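Local coordinates for protein glutaredoxin 2 (Salmonella enterica subsp. enterica serovar Typhimurium, PDB 3IR4) that binds glutathione and probably catalyses glutathione-dependent thiol-disulfide exchange, as a glutaredoxin built like a glutathione S-transferase, at residues 95-107 with 139-153. Numbering follows the deposited sequence. Where two conformers were deposited one is given.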
loop_
_atom_site.group_PDB
_atom_site.type_symbol
_atom_site.label_atom_id
_atom_site.label_comp_id
_atom_site.label_asym_id
_atom_site.label_seq_id
_atom_site.Cartn_x
_atom_site.Cartn_y
_atom_site.Cartn_z
ATOM N N LYS A 95 14.536 -1.831 5.875
ATOM C CA LYS A 95 14.840 -1.010 7.057
ATOM C C LYS A 95 13.623 -0.185 7.481
ATOM O O LYS A 95 13.195 -0.238 8.627
ATOM C CB LYS A 95 16.046 -0.102 6.767
ATOM C CG LYS A 95 16.377 0.868 7.889
ATOM C CD LYS A 95 17.676 1.631 7.677
ATOM C CE LYS A 95 17.600 2.547 6.489
ATOM N NZ LYS A 95 16.413 3.443 6.495
ATOM N N VAL A 96 13.036 0.547 6.541
ATOM C CA VAL A 96 11.915 1.421 6.883
ATOM C C VAL A 96 10.665 0.630 7.306
ATOM O O VAL A 96 10.016 0.963 8.326
ATOM C CB VAL A 96 11.632 2.427 5.758
ATOM C CG1 VAL A 96 10.379 3.244 6.058
ATOM C CG2 VAL A 96 12.851 3.338 5.562
ATOM N N ASN A 97 10.317 -0.416 6.548
ATOM C CA ASN A 97 9.176 -1.250 6.908
ATOM C C ASN A 97 9.358 -1.895 8.264
ATOM O O ASN A 97 8.382 -2.293 8.885
ATOM C CB ASN A 97 8.852 -2.288 5.837
ATOM C CG ASN A 97 8.059 -1.698 4.675
ATOM O OD1 ASN A 97 7.049 -1.017 4.865
ATOM N ND2 ASN A 97 8.470 -2.020 3.460
ATOM N N GLY A 98 10.584 -1.982 8.747
ATOM C CA GLY A 98 10.852 -2.527 10.049
ATOM C C GLY A 98 10.364 -1.676 11.213
ATOM O O GLY A 98 10.098 -2.239 12.276
ATOM N N TYR A 99 10.256 -0.351 11.046
ATOM C CA TYR A 99 9.784 0.548 12.135
ATOM C C TYR A 99 8.544 1.380 11.800
ATOM O O TYR A 99 7.896 1.903 12.702
ATOM C CB TYR A 99 10.861 1.522 12.635
ATOM C CG TYR A 99 11.291 2.596 11.685
ATOM C CD1 TYR A 99 12.363 2.407 10.826
ATOM C CD2 TYR A 99 10.613 3.810 11.615
ATOM C CE1 TYR A 99 12.785 3.420 9.945
ATOM C CE2 TYR A 99 10.998 4.805 10.743
ATOM C CZ TYR A 99 12.071 4.614 9.907
ATOM O OH TYR A 99 12.429 5.626 9.043
ATOM N N VAL A 100 8.201 1.489 10.532
ATOM C CA VAL A 100 7.198 2.442 10.082
ATOM C C VAL A 100 5.812 2.194 10.656
ATOM O O VAL A 100 5.017 3.132 10.764
ATOM C CB VAL A 100 7.165 2.523 8.543
ATOM C CG1 VAL A 100 6.469 1.314 7.942
ATOM C CG2 VAL A 100 6.486 3.793 8.075
ATOM N N ASN A 101 5.499 0.957 11.023
ATOM C CA ASN A 101 4.182 0.664 11.534
ATOM C C ASN A 101 3.928 1.349 12.881
ATOM O O ASN A 101 2.763 1.483 13.258
ATOM C CB ASN A 101 3.899 -0.813 11.606
ATOM C CG ASN A 101 3.321 -1.342 10.332
ATOM O OD1 ASN A 101 2.907 -0.555 9.476
ATOM N ND2 ASN A 101 3.222 -2.650 10.214
ATOM N N GLN A 102 4.978 1.775 13.594
ATOM C CA GLN A 102 4.755 2.541 14.810
ATOM C C GLN A 102 4.120 3.892 14.492
ATOM O O GLN A 102 3.460 4.455 15.341
ATOM C CB GLN A 102 6.020 2.689 15.606
ATOM C CG GLN A 102 6.512 1.374 16.150
ATOM C CD GLN A 102 7.615 1.511 17.169
ATOM O OE1 GLN A 102 8.317 2.516 17.238
ATOM N NE2 GLN A 102 7.783 0.482 17.972
ATOM N N LEU A 103 4.352 4.425 13.299
ATOM C CA LEU A 103 3.650 5.601 12.810
ATOM C C LEU A 103 2.290 5.215 12.203
ATOM O O LEU A 103 1.285 5.902 12.409
ATOM C CB LEU A 103 4.487 6.327 11.746
ATOM C CG LEU A 103 5.703 7.094 12.232
ATOM C CD1 LEU A 103 6.525 7.529 11.048
ATOM C CD2 LEU A 103 5.256 8.326 13.094
ATOM N N LEU A 104 2.276 4.184 11.387
ATOM C CA LEU A 104 1.086 3.911 10.574
ATOM C C LEU A 104 -0.086 3.275 11.297
ATOM O O LEU A 104 -1.205 3.729 11.144
ATOM C CB LEU A 104 1.443 3.078 9.320
ATOM C CG LEU A 104 2.428 3.730 8.356
ATOM C CD1 LEU A 104 2.792 2.732 7.233
ATOM C CD2 LEU A 104 1.882 5.009 7.788
ATOM N N LEU A 105 0.146 2.213 12.049
ATOM C CA LEU A 105 -0.980 1.473 12.618
ATOM C C LEU A 105 -1.861 2.317 13.534
ATOM O O LEU A 105 -3.085 2.248 13.421
ATOM C CB LEU A 105 -0.508 0.180 13.296
ATOM C CG LEU A 105 0.253 -0.830 12.405
ATOM C CD1 LEU A 105 0.669 -2.004 13.242
ATOM C CD2 LEU A 105 -0.552 -1.268 11.192
ATOM N N PRO A 106 -1.265 3.136 14.428
ATOM C CA PRO A 106 -2.134 3.924 15.278
ATOM C C PRO A 106 -2.967 4.921 14.502
ATOM O O PRO A 106 -4.061 5.270 14.930
ATOM C CB PRO A 106 -1.144 4.635 16.223
ATOM C CG PRO A 106 0.061 3.803 16.235
ATOM C CD PRO A 106 0.151 3.278 14.825
ATOM N N ARG A 107 -2.415 5.429 13.399
ATOM C CA ARG A 107 -3.115 6.369 12.557
ATOM C C ARG A 107 -4.186 5.692 11.708
ATOM O O ARG A 107 -5.306 6.208 11.578
ATOM C CB ARG A 107 -2.119 7.198 11.736
ATOM C CG ARG A 107 -1.342 8.164 12.612
ATOM C CD ARG A 107 -0.223 8.836 11.860
ATOM N NE ARG A 107 0.483 9.869 12.643
ATOM C CZ ARG A 107 1.310 9.602 13.646
ATOM N NH1 ARG A 107 1.636 8.359 13.947
ATOM N NH2 ARG A 107 1.823 10.596 14.359
ATOM N N HIS A 139 3.273 4.542 20.936
ATOM C CA HIS A 139 3.819 4.885 19.629
ATOM C C HIS A 139 3.466 6.303 19.227
ATOM O O HIS A 139 4.323 7.021 18.692
ATOM C CB HIS A 139 3.334 3.883 18.598
ATOM C CG HIS A 139 3.773 2.496 18.878
ATOM N ND1 HIS A 139 3.218 1.404 18.255
ATOM C CD2 HIS A 139 4.641 2.014 19.795
ATOM C CE1 HIS A 139 3.785 0.307 18.736
ATOM N NE2 HIS A 139 4.624 0.646 19.698
ATOM N N LEU A 140 2.211 6.719 19.453
ATOM C CA LEU A 140 1.817 8.083 19.122
ATOM C C LEU A 140 2.605 9.127 19.909
ATOM O O LEU A 140 2.951 10.179 19.385
ATOM C CB LEU A 140 0.312 8.249 19.337
ATOM C CG LEU A 140 -0.583 7.638 18.256
ATOM C CD1 LEU A 140 -2.024 7.627 18.749
ATOM C CD2 LEU A 140 -0.451 8.359 16.937
ATOM N N ALA A 141 2.904 8.831 21.175
ATOM C CA ALA A 141 3.675 9.738 22.022
ATOM C C ALA A 141 5.112 9.854 21.555
ATOM O O ALA A 141 5.773 10.829 21.879
ATOM C CB ALA A 141 3.617 9.317 23.471
ATOM N N HIS A 142 5.584 8.888 20.775
ATOM C CA HIS A 142 6.918 8.904 20.169
ATOM C C HIS A 142 6.926 9.417 18.733
ATOM O O HIS A 142 7.918 9.254 18.033
ATOM C CB HIS A 142 7.511 7.497 20.234
ATOM C CG HIS A 142 7.968 7.134 21.595
ATOM N ND1 HIS A 142 7.121 6.651 22.562
ATOM C CD2 HIS A 142 9.178 7.261 22.179
ATOM C CE1 HIS A 142 7.807 6.443 23.675
ATOM N NE2 HIS A 142 9.058 6.817 23.470
ATOM N N SER A 143 5.853 10.061 18.306
ATOM C CA SER A 143 5.763 10.526 16.925
ATOM C C SER A 143 6.882 11.461 16.511
ATOM O O SER A 143 7.366 11.379 15.391
ATOM C CB SER A 143 4.432 11.240 16.693
ATOM O OG SER A 143 3.324 10.376 16.750
ATOM N N ALA A 144 7.293 12.374 17.385
ATOM C CA ALA A 144 8.296 13.382 16.966
ATOM C C ALA A 144 9.567 12.676 16.503
ATOM O O ALA A 144 10.126 12.966 15.448
ATOM C CB ALA A 144 8.597 14.362 18.099
ATOM N N GLY A 145 10.064 11.757 17.316
ATOM C CA GLY A 145 11.276 11.037 16.961
ATOM C C GLY A 145 11.111 10.153 15.728
ATOM O O GLY A 145 11.998 10.036 14.899
ATOM N N LEU A 146 9.954 9.497 15.614
ATOM C CA LEU A 146 9.685 8.626 14.477
ATOM C C LEU A 146 9.605 9.444 13.187
ATOM O O LEU A 146 10.090 9.008 12.149
ATOM C CB LEU A 146 8.399 7.832 14.691
ATOM C CG LEU A 146 8.483 6.738 15.749
ATOM C CD1 LEU A 146 7.087 6.304 16.182
ATOM C CD2 LEU A 146 9.246 5.542 15.210
ATOM N N ILE A 147 8.968 10.607 13.263
ATOM C CA ILE A 147 8.860 11.513 12.114
ATOM C C ILE A 147 10.235 11.990 11.672
ATOM O O ILE A 147 10.546 12.073 10.455
ATOM C CB ILE A 147 7.904 12.703 12.433
ATOM C CG1 ILE A 147 6.450 12.193 12.497
ATOM C CG2 ILE A 147 8.081 13.855 11.425
ATOM C CD1 ILE A 147 5.447 13.137 13.149
ATOM N N LYS A 148 11.096 12.305 12.626
ATOM C CA LYS A 148 12.454 12.705 12.267
ATOM C C LYS A 148 13.213 11.548 11.605
ATOM O O LYS A 148 13.979 11.752 10.663
ATOM C CB LYS A 148 13.181 13.188 13.533
ATOM C CG LYS A 148 14.616 13.676 13.306
ATOM C CD LYS A 148 15.281 14.155 14.592
ATOM C CE LYS A 148 16.669 14.710 14.335
ATOM N NZ LYS A 148 16.604 16.004 13.610
ATOM N N LYS A 149 12.997 10.328 12.110
ATOM C CA LYS A 149 13.615 9.127 11.521
ATOM C C LYS A 149 13.192 8.928 10.077
ATOM O O LYS A 149 14.035 8.745 9.202
ATOM C CB LYS A 149 13.286 7.838 12.306
ATOM C CG LYS A 149 14.151 7.534 13.548
ATOM C CD LYS A 149 13.646 6.295 14.310
ATOM C CE LYS A 149 13.604 5.059 13.437
ATOM N NZ LYS A 149 14.967 4.726 12.954
ATOM N N ILE A 150 11.895 8.969 9.807
ATOM C CA ILE A 150 11.479 8.775 8.429
ATOM C C ILE A 150 11.988 9.939 7.554
ATOM O O ILE A 150 12.368 9.737 6.407
ATOM C CB ILE A 150 9.981 8.447 8.333
ATOM C CG1 ILE A 150 9.621 8.033 6.906
ATOM C CG2 ILE A 150 9.148 9.623 8.785
ATOM C CD1 ILE A 150 10.426 6.844 6.331
ATOM N N GLY A 151 12.059 11.140 8.112
ATOM C CA GLY A 151 12.597 12.274 7.355
ATOM C C GLY A 151 14.036 11.994 6.928
ATOM O O GLY A 151 14.435 12.210 5.779
ATOM N N ASP A 152 14.833 11.501 7.863
ATOM C CA ASP A 152 16.220 11.154 7.560
ATOM C C ASP A 152 16.317 10.079 6.494
ATOM O O ASP A 152 17.104 10.207 5.561
ATOM C CB ASP A 152 16.951 10.689 8.823
ATOM C CG ASP A 152 17.197 11.805 9.838
ATOM O OD1 ASP A 152 17.052 12.989 9.493
ATOM O OD2 ASP A 152 17.557 11.468 10.988
ATOM N N ASP A 153 15.526 9.028 6.640
ATOM C CA ASP A 153 15.534 7.957 5.656
ATOM C C ASP A 153 15.080 8.437 4.276
ATOM O O ASP A 153 15.644 8.015 3.251
ATOM C CB ASP A 153 14.751 6.755 6.170
ATOM C CG ASP A 153 15.514 5.983 7.242
ATOM O OD1 ASP A 153 16.762 6.038 7.247
ATOM O OD2 ASP A 153 14.864 5.316 8.069
HETATM O O HOH W 1 1.696 0.521 16.191
HETATM O O HOH W 2 3.232 7.165 15.995
#
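With chi1 at 68°, Y99 CG sits between the backbone N and the carbonyl carbon, and the side chain of K149, bent at its last two torsions, folds back over the Y99 ring. K149 CE lies almost on the ring normal, 3.6 Å from the centroid of Y99, making a CH-pi contact, while NZ adds a cation-pi interaction over the same face. Backbone O of V96 lies off-centre against the opposite face. At the ring's rim Y99 OH donates a short 2.6 Å hydrogen bond to D153 OD2, meeting the carboxylate on its anti side. D153 OD1 pairs with K95 NZ in a salt bridge, although the position of the lysine end is doubtful.

Both segments belong to the all-helical, GST-like C-terminal domain, where the break between helices 87-97 and 101-108 faces helix 143-160. Helices 101-107 and 143-153 cross at -122°, their axes 10.1 Å apart, and L103 enters as a knob among S143, L146, I147 and I150, with L103 CD2 3.6 Å from L146 CB. Beyond it, Q102 lays CG over the centre of the H139 imidazole, and its amide stacks on the ring with the planes not far from parallel. P106 CB packs against L140 CG.

R107, extended from CG to NE, carries its guanidinium to the start of helix 143-153. R107 NH2 donates to S143 OG at 2.8 Å, nearly straight at 164°, and NH1 reaches L103 O in the carbonyl plane; both acceptors lie close to the guanidinium plane, while L140 CD2 covers one face. R107 NE is hydrogen-bonded to O of I218, the C-terminal residue, and a water bridges NH1 to Q102 O and S143 OG.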